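Local coordinates for hypothetical protein PH0250 (Pyrococcus horikoshii, PDB 2EKD), which is of unknown function but is probably related to KaiC-like proteins, its family being grouped with the P-loop NTPases, at residues I35-K40 with V66-N71; R85-L90 with S107-Y112; N135-V140 with S165-L170. All blocks are in the same frame, centred on the assembly; numbering follows the deposited sequence.

The three contacts follow one another along the chain and lie around one predominantly parallel sheet. Contact 1 (35-40 with 66-71) and contact 2 (85-90 with 107-112) are neighbours, their centres 16 Å apart. They meet by packing where Asn-71 O lies 3.3 Å from Arg-85 NE. Contact 3 (135-140 with 165-170) is on the other side of the chain's centre from contact 1, centre to centre 29 Å, and its centre is 25 Å from that of contact 2; the nearest atoms of contacts 2 and 3 are about 8 Å apart. Contact 3 alone lies beside a second subunit. Contacts 1 and 3 are packing, contact 2 adds one hydrogen bond; no active site is known.

Contact 1: residues I35-K40 with V66-N71; sequences IVNNSK and VAPLEN
Two helix ends of the alpha/beta fold meet here. Helix 29-37 belongs to the crossover from strand 17-22 to strand 44-48, and the short helix 67-70 lies just ahead of strand 73-77, in the next parallel beta-alpha-beta crossover. The last turn of the first helix rests against the second, with the CA atoms of Asn-37 and Pro-68 5.7 Å apart. Val-36 carries the apolar half. Its CG1 is anti to the backbone N (chi1 174°), which directs this methyl across to helix 67-70, while CG2 takes the position anti to the carbonyl carbon. Leu-69 answers with a single methyl. Leu-69 CD2 is 3.6 Å from Val-36 CG1 and 3.8 Å from Val-36 CG2, and Val-36 CB is nearly as near, so the leucine methyl is seated over the whole branch point of the valine. The two side chains run at about a right angle, and Leu-69 touches with its end alone. Val-36 CG1 also packs 3.5 Å from the backbone oxygen Pro-68 O, so this methyl touches main chain as well as side chain. Beyond the pair, Val-36 packs on Ile-43 and Val-72, and Leu-69 on Tyr-56 and Leu-59 of helix 51-61; both residues are buried, in contrast to Asn-37 on the solvent side. The hydroxyl of Tyr-52 adds a hydrogen bond to Leu-69 O, tying helix 67-70 to helix 51-61. At the exposed margin Asn-37 and Pro-68 lie side by side and point the same way. With CG anti to the backbone N (chi1 -164°), the amide of Asn-37 reaches along the proline ring by van der Waals contact, placing Asn-37 ND2 3.5 Å from Pro-68 CG.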
ATOM      1  N   ILE F  35      -8.628  28.697  24.462  1.00 22.74           N
ATOM      2  CA  ILE F  35      -8.109  28.151  25.710  1.00 22.23           C
ATOM      3  C   ILE F  35      -7.207  29.140  26.468  1.00 24.89           C
ATOM      4  O   ILE F  35      -7.259  29.213  27.697  1.00 24.93           O
ATOM      5  CB  ILE F  35      -7.333  26.832  25.447  1.00 20.04           C
ATOM      6  CG1 ILE F  35      -8.321  25.716  25.085  1.00 19.05           C
ATOM      7  CG2 ILE F  35      -6.507  26.445  26.675  1.00 17.93           C
ATOM      8  CD1 ILE F  35      -7.659  24.366  24.778  1.00 16.56           C
ATOM      9  N   VAL F  36      -6.389  29.901  25.744  1.00 25.29           N
ATOM     10  CA  VAL F  36      -5.474  30.852  26.385  1.00 27.26           C
ATOM     11  C   VAL F  36      -6.189  32.142  26.839  1.00 29.08           C
ATOM     12  O   VAL F  36      -6.098  32.563  27.988  1.00 28.66           O
ATOM     13  CB  VAL F  36      -4.339  31.232  25.419  1.00 27.30           C
ATOM     14  CG1 VAL F  36      -3.488  32.338  26.036  1.00 26.28           C
ATOM     15  CG2 VAL F  36      -3.452  30.028  25.162  1.00 24.86           C
ATOM     16  N   ASN F  37      -6.856  32.814  25.857  1.00 31.69           N
ATOM     17  CA  ASN F  37      -7.581  34.047  26.182  1.00 34.84           C
ATOM     18  C   ASN F  37      -8.499  33.815  27.388  1.00 37.01           C
ATOM     19  O   ASN F  37      -8.427  34.496  28.413  1.00 38.15           O
ATOM     20  CB  ASN F  37      -8.425  34.417  24.953  1.00 33.39           C
ATOM     21  CG  ASN F  37      -8.903  35.859  25.022  1.00 33.01           C
ATOM     22  OD1 ASN F  37      -9.918  36.234  24.420  1.00 31.58           O
ATOM     23  ND2 ASN F  37      -8.117  36.701  25.722  1.00 30.28           N
ATOM     24  N   ASN F  38      -9.425  32.838  27.197  1.00 40.02           N
ATOM     25  CA  ASN F  38     -10.339  32.353  28.216  1.00 42.81           C
ATOM     26  C   ASN F  38      -9.602  31.499  29.244  1.00 43.46           C
ATOM     27  O   ASN F  38      -9.285  30.340  29.014  1.00 43.86           O
ATOM     28  CB  ASN F  38     -11.423  31.522  27.530  1.00 45.46           C
ATOM     29  CG  ASN F  38     -12.213  32.403  26.597  1.00 45.10           C
ATOM     30  OD1 ASN F  38     -13.326  32.829  26.893  1.00 46.64           O
ATOM     31  ND2 ASN F  38     -11.607  32.682  25.430  1.00 43.81           N
ATOM     32  N   SER F  39      -9.290  31.968  30.451  1.00 44.50           N
ATOM     33  CA  SER F  39      -8.645  31.083  31.415  1.00 42.58           C
ATOM     34  C   SER F  39      -8.421  31.772  32.770  1.00 41.46           C
ATOM     35  O   SER F  39      -7.661  32.724  32.901  1.00 42.19           O
ATOM     36  CB  SER F  39      -7.304  30.635  30.833  1.00 41.63           C
ATOM     37  OG  SER F  39      -6.839  29.486  31.542  1.00 42.57           O
ATOM     38  N   LYS F  40      -9.148  31.279  33.789  1.00 39.56           N
ATOM     39  CA  LYS F  40      -8.896  31.764  35.143  1.00 37.23           C
ATOM     40  C   LYS F  40      -7.623  31.129  35.727  1.00 35.31           C
ATOM     41  O   LYS F  40      -6.991  31.650  36.645  1.00 35.49           O
ATOM     42  CB  LYS F  40     -10.103  31.405  36.013  1.00 38.72           C
ATOM     43  CG  LYS F  40     -11.432  31.790  35.357  1.00 39.73           C
ATOM     44  CD  LYS F  40     -11.495  33.275  34.996  1.00 41.57           C
ATOM     45  CE  LYS F  40     -12.813  33.654  34.312  1.00 43.71           C
ATOM     46  NZ  LYS F  40     -12.996  32.848  33.104  1.00 43.80           N
ATOM     47  N   VAL F  66      -3.318  39.216  19.883  1.00 30.24           N
ATOM     48  CA  VAL F  66      -2.414  38.177  20.356  1.00 29.60           C
ATOM     49  C   VAL F  66      -1.575  38.517  21.583  1.00 29.90           C
ATOM     50  O   VAL F  66      -0.573  37.859  21.850  1.00 29.10           O
ATOM     51  CB  VAL F  66      -1.473  37.721  19.218  1.00 29.79           C
ATOM     52  CG1 VAL F  66      -2.279  37.036  18.132  1.00 30.31           C
ATOM     53  CG2 VAL F  66      -0.733  38.924  18.637  1.00 30.77           C
ATOM     54  N   ALA F  67      -1.973  39.540  22.332  1.00 30.93           N
ATOM     55  CA  ALA F  67      -1.237  39.892  23.542  1.00 30.29           C
ATOM     56  C   ALA F  67      -1.372  38.751  24.567  1.00 29.72           C
ATOM     57  O   ALA F  67      -0.405  38.396  25.248  1.00 30.32           O
ATOM     58  CB  ALA F  67      -1.762  41.195  24.120  1.00 30.14           C
ATOM     59  N   PRO F  68      -2.575  38.160  24.690  1.00 28.30           N
ATOM     60  CA  PRO F  68      -2.763  37.061  25.644  1.00 28.36           C
ATOM     61  C   PRO F  68      -1.795  35.901  25.371  1.00 29.38           C
ATOM     62  O   PRO F  68      -1.403  35.178  26.285  1.00 30.24           O
ATOM     63  CB  PRO F  68      -4.215  36.644  25.415  1.00 28.93           C
ATOM     64  CG  PRO F  68      -4.869  37.909  24.979  1.00 30.01           C
ATOM     65  CD  PRO F  68      -3.849  38.511  24.037  1.00 28.79           C
ATOM     66  N   LEU F  69      -1.419  35.722  24.108  1.00 28.61           N
ATOM     67  CA  LEU F  69      -0.501  34.649  23.748  1.00 29.05           C
ATOM     68  C   LEU F  69       0.943  35.042  24.040  1.00 29.93           C
ATOM     69  O   LEU F  69       1.796  34.180  24.262  1.00 28.72           O
ATOM     70  CB  LEU F  69      -0.643  34.296  22.267  1.00 30.48           C
ATOM     71  CG  LEU F  69      -2.000  33.780  21.778  1.00 31.32           C
ATOM     72  CD1 LEU F  69      -1.868  33.391  20.312  1.00 34.16           C
ATOM     73  CD2 LEU F  69      -2.445  32.583  22.600  1.00 30.23           C
ATOM     74  N   GLU F  70       1.212  36.344  24.040  1.00 30.29           N
ATOM     75  CA  GLU F  70       2.559  36.847  24.297  1.00 32.11           C
ATOM     76  C   GLU F  70       2.897  36.870  25.783  1.00 31.56           C
ATOM     77  O   GLU F  70       4.067  36.825  26.159  1.00 30.66           O
ATOM     78  CB  GLU F  70       2.711  38.264  23.741  1.00 33.48           C
ATOM     79  CG  GLU F  70       2.682  38.370  22.235  1.00 36.20           C
ATOM     80  CD  GLU F  70       2.654  39.812  21.772  1.00 39.67           C
ATOM     81  OE1 GLU F  70       3.416  40.631  22.332  1.00 44.17           O
ATOM     82  OE2 GLU F  70       1.879  40.131  20.847  1.00 41.13           O
ATOM     83  N   ASN F  71       1.874  36.922  26.628  1.00 32.01           N
ATOM     84  CA  ASN F  71       2.097  36.999  28.065  1.00 33.47           C
ATOM     85  C   ASN F  71       1.980  35.711  28.872  1.00 32.46           C
ATOM     86  O   ASN F  71       2.041  35.751  30.097  1.00 32.54           O
ATOM     87  CB  ASN F  71       1.172  38.063  28.663  1.00 35.83           C
ATOM     88  CG  ASN F  71       1.422  39.436  28.073  1.00 38.48           C
ATOM     89  OD1 ASN F  71       2.535  39.965  28.150  1.00 42.58           O
ATOM     90  ND2 ASN F  71       0.390  40.021  27.475  1.00 39.43           N
TER

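Contact 2: residues R85-L90 with S107-Y112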
ATOM      1  N   ARG F  85       6.427  34.264  27.314  1.00 30.66           N
ATOM      2  CA  ARG F  85       7.464  34.363  28.338  1.00 29.40           C
ATOM      3  C   ARG F  85       8.159  33.020  28.493  1.00 29.00           C
ATOM      4  O   ARG F  85       7.659  32.132  29.184  1.00 27.70           O
ATOM      5  CB  ARG F  85       6.850  34.779  29.678  1.00 29.94           C
ATOM      6  CG  ARG F  85       6.140  36.120  29.652  1.00 32.96           C
ATOM      7  CD  ARG F  85       5.454  36.408  30.982  1.00 35.75           C
ATOM      8  NE  ARG F  85       4.667  37.637  30.939  1.00 37.25           N
ATOM      9  CZ  ARG F  85       3.897  38.065  31.932  1.00 38.56           C
ATOM     10  NH1 ARG F  85       3.806  37.362  33.053  1.00 40.98           N
ATOM     11  NH2 ARG F  85       3.216  39.197  31.805  1.00 39.94           N
ATOM     12  N   VAL F  86       9.313  32.873  27.852  1.00 28.93           N
ATOM     13  CA  VAL F  86      10.038  31.609  27.951  1.00 30.10           C
ATOM     14  C   VAL F  86      10.652  31.409  29.342  1.00 31.32           C
ATOM     15  O   VAL F  86      11.487  32.175  29.802  1.00 32.99           O
ATOM     16  CB  VAL F  86      11.148  31.621  26.901  1.00 28.50           C
ATOM     17  CG1 VAL F  86      11.992  30.352  27.017  1.00 28.77           C
ATOM     18  CG2 VAL F  86      10.548  31.700  25.510  1.00 27.29           C
ATOM     19  N   ILE F  87      10.178  30.356  30.036  1.00 29.51           N
ATOM     20  CA  ILE F  87      10.728  30.071  31.359  1.00 29.22           C
ATOM     21  C   ILE F  87      11.724  28.912  31.325  1.00 30.15           C
ATOM     22  O   ILE F  87      12.311  28.524  32.326  1.00 32.90           O
ATOM     23  CB  ILE F  87       9.576  29.735  32.308  1.00 26.58           C
ATOM     24  CG1 ILE F  87       8.792  28.528  31.785  1.00 26.91           C
ATOM     25  CG2 ILE F  87       8.605  30.927  32.396  1.00 26.57           C
ATOM     26  CD1 ILE F  87       7.919  27.889  32.867  1.00 25.98           C
ATOM     27  N   GLY F  88      11.884  28.321  30.126  1.00 30.00           N
ATOM     28  CA  GLY F  88      12.797  27.190  30.009  1.00 29.55           C
ATOM     29  C   GLY F  88      12.976  26.751  28.555  1.00 31.12           C
ATOM     30  O   GLY F  88      12.117  26.955  27.707  1.00 29.21           O
ATOM     31  N   ARG F  89      14.123  26.132  28.302  1.00 31.05           N
ATOM     32  CA  ARG F  89      14.456  25.617  26.982  1.00 33.11           C
ATOM     33  C   ARG F  89      14.959  24.190  27.163  1.00 33.79           C
ATOM     34  O   ARG F  89      15.912  23.947  27.902  1.00 35.56           O
ATOM     35  CB  ARG F  89      15.536  26.483  26.327  1.00 32.50           C
ATOM     36  CG  ARG F  89      15.106  27.924  26.086  1.00 33.17           C
ATOM     37  CD  ARG F  89      16.119  28.693  25.234  1.00 33.69           C
ATOM     38  NE  ARG F  89      15.572  29.967  24.765  1.00 32.82           N
ATOM     39  CZ  ARG F  89      15.255  30.985  25.559  1.00 31.48           C
ATOM     40  NH1 ARG F  89      15.434  30.886  26.871  1.00 32.02           N
ATOM     41  NH2 ARG F  89      14.754  32.100  25.043  1.00 29.36           N
ATOM     42  N   LEU F  90      14.304  23.244  26.505  1.00 33.98           N
ATOM     43  CA  LEU F  90      14.695  21.847  26.613  1.00 35.37           C
ATOM     44  C   LEU F  90      15.304  21.334  25.318  1.00 37.15           C
ATOM     45  O   LEU F  90      14.898  21.728  24.223  1.00 37.02           O
ATOM     46  CB  LEU F  90      13.489  20.987  26.982  1.00 33.26           C
ATOM     47  CG  LEU F  90      12.903  21.153  28.381  1.00 33.38           C
ATOM     48  CD1 LEU F  90      11.603  20.372  28.466  1.00 34.18           C
ATOM     49  CD2 LEU F  90      13.903  20.662  29.428  1.00 32.24           C
ATOM     50  N   SER F 107       9.728  23.267  38.279  1.00 59.67           N
ATOM     51  CA  SER F 107       9.892  23.381  39.722  1.00 60.92           C
ATOM     52  C   SER F 107       9.653  24.832  40.121  1.00 61.21           C
ATOM     53  O   SER F 107       9.217  25.118  41.236  1.00 61.36           O
ATOM     54  CB  SER F 107      11.306  22.962  40.139  1.00 61.80           C
ATOM     55  OG  SER F 107      12.266  23.924  39.734  1.00 62.05           O
ATOM     56  N   GLN F 108       9.937  25.744  39.197  1.00 61.68           N
ATOM     57  CA  GLN F 108       9.756  27.168  39.448  1.00 62.32           C
ATOM     58  C   GLN F 108       8.285  27.572  39.411  1.00 62.21           C
ATOM     59  O   GLN F 108       7.924  28.674  39.831  1.00 62.80           O
ATOM     60  CB  GLN F 108      10.548  27.988  38.424  1.00 63.13           C
ATOM     61  CG  GLN F 108      10.163  27.734  36.976  1.00 64.52           C
ATOM     62  CD  GLN F 108      11.067  28.460  35.996  1.00 65.17           C
ATOM     63  OE1 GLN F 108      11.135  29.690  35.988  1.00 65.75           O
ATOM     64  NE2 GLN F 108      11.772  27.700  35.165  1.00 64.62           N
ATOM     65  N   LEU F 109       7.437  26.681  38.907  1.00 61.34           N
ATOM     66  CA  LEU F 109       6.007  26.954  38.826  1.00 60.17           C
ATOM     67  C   LEU F 109       5.361  26.818  40.201  1.00 59.95           C
ATOM     68  O   LEU F 109       5.374  25.744  40.804  1.00 59.31           O
ATOM     69  CB  LEU F 109       5.343  26.000  37.832  1.00 58.97           C
ATOM     70  CG  LEU F 109       5.808  26.158  36.383  1.00 57.38           C
ATOM     71  CD1 LEU F 109       5.135  25.119  35.512  1.00 57.11           C
ATOM     72  CD2 LEU F 109       5.483  27.559  35.890  1.00 57.47           C
ATOM     73  N   LYS F 110       4.795  27.918  40.687  1.00 60.18           N
ATOM     74  CA  LYS F 110       4.153  27.948  41.994  1.00 59.97           C
ATOM     75  C   LYS F 110       2.648  27.697  41.931  1.00 59.09           C
ATOM     76  O   LYS F 110       2.075  27.098  42.842  1.00 58.62           O
ATOM     77  CB  LYS F 110       4.426  29.297  42.669  1.00 61.94           C
ATOM     78  CG  LYS F 110       5.910  29.616  42.830  1.00 63.56           C
ATOM     79  CD  LYS F 110       6.138  30.899  43.628  1.00 65.31           C
ATOM     80  CE  LYS F 110       5.831  32.154  42.816  1.00 65.81           C
ATOM     81  NZ  LYS F 110       6.862  32.422  41.773  1.00 65.58           N
ATOM     82  N   ASP F 111       2.015  28.160  40.855  1.00 58.33           N
ATOM     83  CA  ASP F 111       0.572  27.996  40.664  1.00 57.58           C
ATOM     84  C   ASP F 111       0.170  26.630  40.123  1.00 56.02           C
ATOM     85  O   ASP F 111       0.650  26.203  39.077  1.00 56.76           O
ATOM     86  CB  ASP F 111       0.036  29.062  39.707  1.00 59.50           C
ATOM     87  CG  ASP F 111      -0.110  30.413  40.362  1.00 60.29           C
ATOM     88  OD1 ASP F 111       0.906  30.955  40.846  1.00 61.78           O
ATOM     89  OD2 ASP F 111      -1.248  30.932  40.387  1.00 60.70           O
ATOM     90  N   TYR F 112      -0.729  25.963  40.838  1.00 53.50           N
ATOM     91  CA  TYR F 112      -1.232  24.650  40.445  1.00 50.71           C
ATOM     92  C   TYR F 112      -2.726  24.656  40.736  1.00 47.02           C
ATOM     93  O   TYR F 112      -3.150  25.176  41.766  1.00 48.69           O
ATOM     94  CB  TYR F 112      -0.551  23.548  41.268  1.00 53.05           C
ATOM     95  CG  TYR F 112       0.933  23.387  41.006  1.00 55.58           C
ATOM     96  CD1 TYR F 112       1.481  23.684  39.757  1.00 56.40           C
ATOM     97  CD2 TYR F 112       1.790  22.926  42.006  1.00 57.03           C
ATOM     98  CE1 TYR F 112       2.842  23.530  39.508  1.00 57.97           C
ATOM     99  CE2 TYR F 112       3.159  22.767  41.769  1.00 58.43           C
ATOM    100  CZ  TYR F 112       3.677  23.071  40.517  1.00 58.97           C
ATOM    101  OH  TYR F 112       5.025  22.919  40.271  1.00 59.94           O
TER
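Ile-87 is where strand 85-90 meets 107-112, through its side chain to Leu-109 and its carbonyl to Gln-108. Two residues earlier, the backbone of Arg-85 pairs with Val-72 and Val-74 of the parallel strand 73-77, and the side chain of Val-86 turns to Lys-76 of that strand. The chain then departs from extended geometry. Ile-87 has a psi of -3°, and its backbone pairs with Val-74 while that of the next residue, Gly-88, already pairs with Lys-76. Ile-87 and Gly-88 together take the place that one residue would fill in regular parallel pairing, consistent with a beta bulge in the outermost strand on this side of the sheet. The kink presents Ile-87 O to the loop that leads from helix 99-105 to strand 114-119. There Gln-108 NE2 donates a hydrogen bond to Ile-87 O, 3.0 Å long and bent to 135° at the hydrogen, with the donor lying off the carbonyl plane. Gln-108 gets there by tucking CG between its backbone N and carbonyl carbon (chi1 59°) and extending beyond it. The same NE2 also bonds to Ile-105 O at the end of helix 99-105, so this one amide nitrogen joins helix end and strand. Gln-108 OE1 meanwhile rests 4.0 Å from Ile-87 CB. On the apolar side, Ile-87 CD1 touches Leu-109 CD2 at 3.9 Å, the two chains crossing at about a right angle; both also lie on Gln-73 of the adjacent strand. Leu-90 finishes the strand, turned to Tyr-102 and Ile-105 of helix 99-105.

Contact 3: residues N135-V140 with S165-L170; sequences NVVKMV and SPILDL
Val-137 holds CG1 anti to its backbone N and CG2 anti to its carbonyl carbon (chi1 175°), which turns the fork so that each methyl meets a different residue of 165-170. Ile-167 has CG1 anti to its carbonyl carbon (chi1 -63°); this rotation leaves the branch methyl CG2, and not the longer CG1-CD1 arm, to do the touching. Accordingly Val-137 CG2 meets Ile-167 CG2 at 4.1 Å, methyl against methyl, the side chains set at a slant to one another. The other methyl, Val-137 CG1, lies over the base of Leu-170, 4.3 Å from Leu-170 CB and at a similar distance from the carbonyl oxygen Leu-170 O. One valine therefore bridges two positions three residues apart, about one helical turn, on the facing helix. The CA atoms of Val-137 and Leu-170 are 7.2 Å apart, a close approach of the two backbones that fits the small side chain between them. All three residues are buried, and the contact is van der Waals packing of apolar side chains, with one methyl also near the backbone oxygen of Leu-170. In the alpha/beta fold these are two of the helices packed along the parallel sheet: helix 130-141 comes between strands 114-119 and 149-156 in the chain, and helix 165-174 precedes strand 177-182. Both lean on strand 17-22, Val-140 through Thr-17 and Leu-168 through Glu-21. The second helix also looks to the assembly. Asp-169 OD2 makes a salt bridge with Lys-162 of a second subunit, its OD1 accepts a hydrogen bond from Asn-158 of that subunit, and Leu-170 packs on Val-159 of the same neighbouring chain.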
ATOM      1  N   ASN F 135       9.308   6.225  21.916  1.00 21.18           N
ATOM      2  CA  ASN F 135       9.838   7.019  23.023  1.00 22.17           C
ATOM      3  C   ASN F 135       9.031   8.303  23.182  1.00 21.01           C
ATOM      4  O   ASN F 135       8.840   8.790  24.295  1.00 19.96           O
ATOM      5  CB  ASN F 135      11.322   7.341  22.816  1.00 22.40           C
ATOM      6  CG  ASN F 135      12.206   6.122  23.007  1.00 28.84           C
ATOM      7  OD1 ASN F 135      11.963   5.305  23.898  1.00 30.83           O
ATOM      8  ND2 ASN F 135      13.243   5.996  22.178  1.00 28.03           N
ATOM      9  N   VAL F 136       8.549   8.847  22.070  1.00 20.98           N
ATOM     10  CA  VAL F 136       7.737  10.057  22.124  1.00 20.61           C
ATOM     11  C   VAL F 136       6.442   9.732  22.867  1.00 20.25           C
ATOM     12  O   VAL F 136       5.995  10.498  23.726  1.00 18.64           O
ATOM     13  CB  VAL F 136       7.386  10.580  20.711  1.00 20.21           C
ATOM     14  CG1 VAL F 136       6.352  11.701  20.816  1.00 20.43           C
ATOM     15  CG2 VAL F 136       8.651  11.093  20.018  1.00 18.83           C
ATOM     16  N   VAL F 137       5.845   8.590  22.539  1.00 18.51           N
ATOM     17  CA  VAL F 137       4.618   8.188  23.200  1.00 20.41           C
ATOM     18  C   VAL F 137       4.856   7.986  24.705  1.00 21.56           C
ATOM     19  O   VAL F 137       4.027   8.385  25.520  1.00 19.93           O
ATOM     20  CB  VAL F 137       4.041   6.896  22.579  1.00 20.94           C
ATOM     21  CG1 VAL F 137       2.817   6.419  23.382  1.00 19.51           C
ATOM     22  CG2 VAL F 137       3.639   7.159  21.133  1.00 20.51           C
ATOM     23  N   LYS F 138       5.986   7.382  25.071  1.00 24.19           N
ATOM     24  CA  LYS F 138       6.298   7.157  26.487  1.00 28.52           C
ATOM     25  C   LYS F 138       6.376   8.505  27.185  1.00 28.76           C
ATOM     26  O   LYS F 138       5.966   8.654  28.330  1.00 29.43           O
ATOM     27  CB  LYS F 138       7.643   6.428  26.662  1.00 29.64           C
ATOM     28  CG  LYS F 138       7.724   5.062  26.007  1.00 34.70           C
ATOM     29  CD  LYS F 138       8.841   4.212  26.613  1.00 38.74           C
ATOM     30  CE  LYS F 138      10.202   4.882  26.507  1.00 39.94           C
ATOM     31  NZ  LYS F 138      11.233   4.150  27.300  1.00 40.03           N
HETATM   32  N   MSE F 139       6.913   9.486  26.474  1.00 31.12           N
HETATM   33  CA  MSE F 139       7.044  10.834  26.996  1.00 32.78           C
HETATM   34  C   MSE F 139       5.657  11.366  27.353  1.00 29.19           C
HETATM   35  O   MSE F 139       5.491  12.079  28.339  1.00 28.86           O
HETATM   36  CB  MSE F 139       7.733  11.721  25.947  1.00 39.60           C
HETATM   37  CG  MSE F 139       7.659  13.218  26.201  1.00 49.64           C
HETATM   38 SE   MSE F 139       8.843  14.175  25.193  1.00 68.35          SE
HETATM   39  CE  MSE F 139       8.726  13.371  23.605  1.00 54.78           C
ATOM     40  N   VAL F 140       4.656  11.008  26.559  1.00 25.26           N
ATOM     41  CA  VAL F 140       3.300  11.462  26.840  1.00 22.67           C
ATOM     42  C   VAL F 140       2.674  10.669  27.991  1.00 22.83           C
ATOM     43  O   VAL F 140       2.049  11.244  28.872  1.00 22.53           O
ATOM     44  CB  VAL F 140       2.383  11.342  25.598  1.00 21.48           C
ATOM     45  CG1 VAL F 140       0.952  11.733  25.970  1.00 18.40           C
ATOM     46  CG2 VAL F 140       2.903  12.240  24.470  1.00 17.41           C
ATOM     47  N   SER F 165       0.568   4.699  11.386  1.00 23.97           N
ATOM     48  CA  SER F 165      -0.750   4.427  11.940  1.00 25.08           C
ATOM     49  C   SER F 165      -0.683   3.772  13.331  1.00 24.23           C
ATOM     50  O   SER F 165      -1.482   4.096  14.210  1.00 23.86           O
ATOM     51  CB  SER F 165      -1.539   3.546  10.969  1.00 26.37           C
ATOM     52  OG  SER F 165      -2.930   3.753  11.125  1.00 33.06           O
ATOM     53  N   PRO F 166       0.256   2.830  13.543  1.00 22.82           N
ATOM     54  CA  PRO F 166       0.353   2.189  14.862  1.00 22.93           C
ATOM     55  C   PRO F 166       0.608   3.212  15.970  1.00 21.81           C
ATOM     56  O   PRO F 166       0.010   3.147  17.045  1.00 22.40           O
ATOM     57  CB  PRO F 166       1.528   1.225  14.694  1.00 21.97           C
ATOM     58  CG  PRO F 166       1.402   0.806  13.272  1.00 24.55           C
ATOM     59  CD  PRO F 166       1.110   2.130  12.565  1.00 23.74           C
ATOM     60  N   ILE F 167       1.495   4.161  15.695  1.00 20.58           N
ATOM     61  CA  ILE F 167       1.839   5.195  16.658  1.00 19.54           C
ATOM     62  C   ILE F 167       0.618   6.007  17.090  1.00 20.22           C
ATOM     63  O   ILE F 167       0.472   6.344  18.265  1.00 19.79           O
ATOM     64  CB  ILE F 167       2.904   6.143  16.081  1.00 19.30           C
ATOM     65  CG1 ILE F 167       4.186   5.355  15.803  1.00 19.02           C
ATOM     66  CG2 ILE F 167       3.156   7.298  17.043  1.00 15.35           C
ATOM     67  CD1 ILE F 167       4.810   4.742  17.047  1.00 22.00           C
ATOM     68  N   LEU F 168      -0.258   6.326  16.141  1.00 18.50           N
ATOM     69  CA  LEU F 168      -1.451   7.084  16.471  1.00 19.77           C
ATOM     70  C   LEU F 168      -2.308   6.290  17.461  1.00 18.98           C
ATOM     71  O   LEU F 168      -2.778   6.832  18.459  1.00 16.81           O
ATOM     72  CB  LEU F 168      -2.260   7.397  15.210  1.00 17.69           C
ATOM     73  CG  LEU F 168      -3.546   8.192  15.465  1.00 20.10           C
ATOM     74  CD1 LEU F 168      -3.206   9.515  16.168  1.00 19.69           C
ATOM     75  CD2 LEU F 168      -4.254   8.464  14.130  1.00 18.89           C
ATOM     76  N   ASP F 169      -2.502   5.005  17.183  1.00 19.19           N
ATOM     77  CA  ASP F 169      -3.299   4.152  18.058  1.00 23.07           C
ATOM     78  C   ASP F 169      -2.691   4.050  19.457  1.00 21.76           C
ATOM     79  O   ASP F 169      -3.409   3.991  20.449  1.00 20.86           O
ATOM     80  CB  ASP F 169      -3.435   2.750  17.454  1.00 27.92           C
ATOM     81  CG  ASP F 169      -4.477   2.689  16.352  1.00 35.00           C
ATOM     82  OD1 ASP F 169      -5.687   2.796  16.670  1.00 35.76           O
ATOM     83  OD2 ASP F 169      -4.084   2.540  15.170  1.00 38.12           O
ATOM     84  N   LEU F 170      -1.366   4.009  19.528  1.00 20.06           N
ATOM     85  CA  LEU F 170      -0.689   3.932  20.812  1.00 20.12           C
ATOM     86  C   LEU F 170      -0.922   5.228  21.583  1.00 19.38           C
ATOM     87  O   LEU F 170      -1.159   5.208  22.787  1.00 18.39           O
ATOM     88  CB  LEU F 170       0.816   3.728  20.624  1.00 19.72           C
ATOM     89  CG  LEU F 170       1.440   2.337  20.707  1.00 21.75           C
ATOM     90  CD1 LEU F 170       2.925   2.528  20.997  1.00 23.69           C
ATOM     91  CD2 LEU F 170       0.806   1.502  21.817  1.00 19.44           C
TER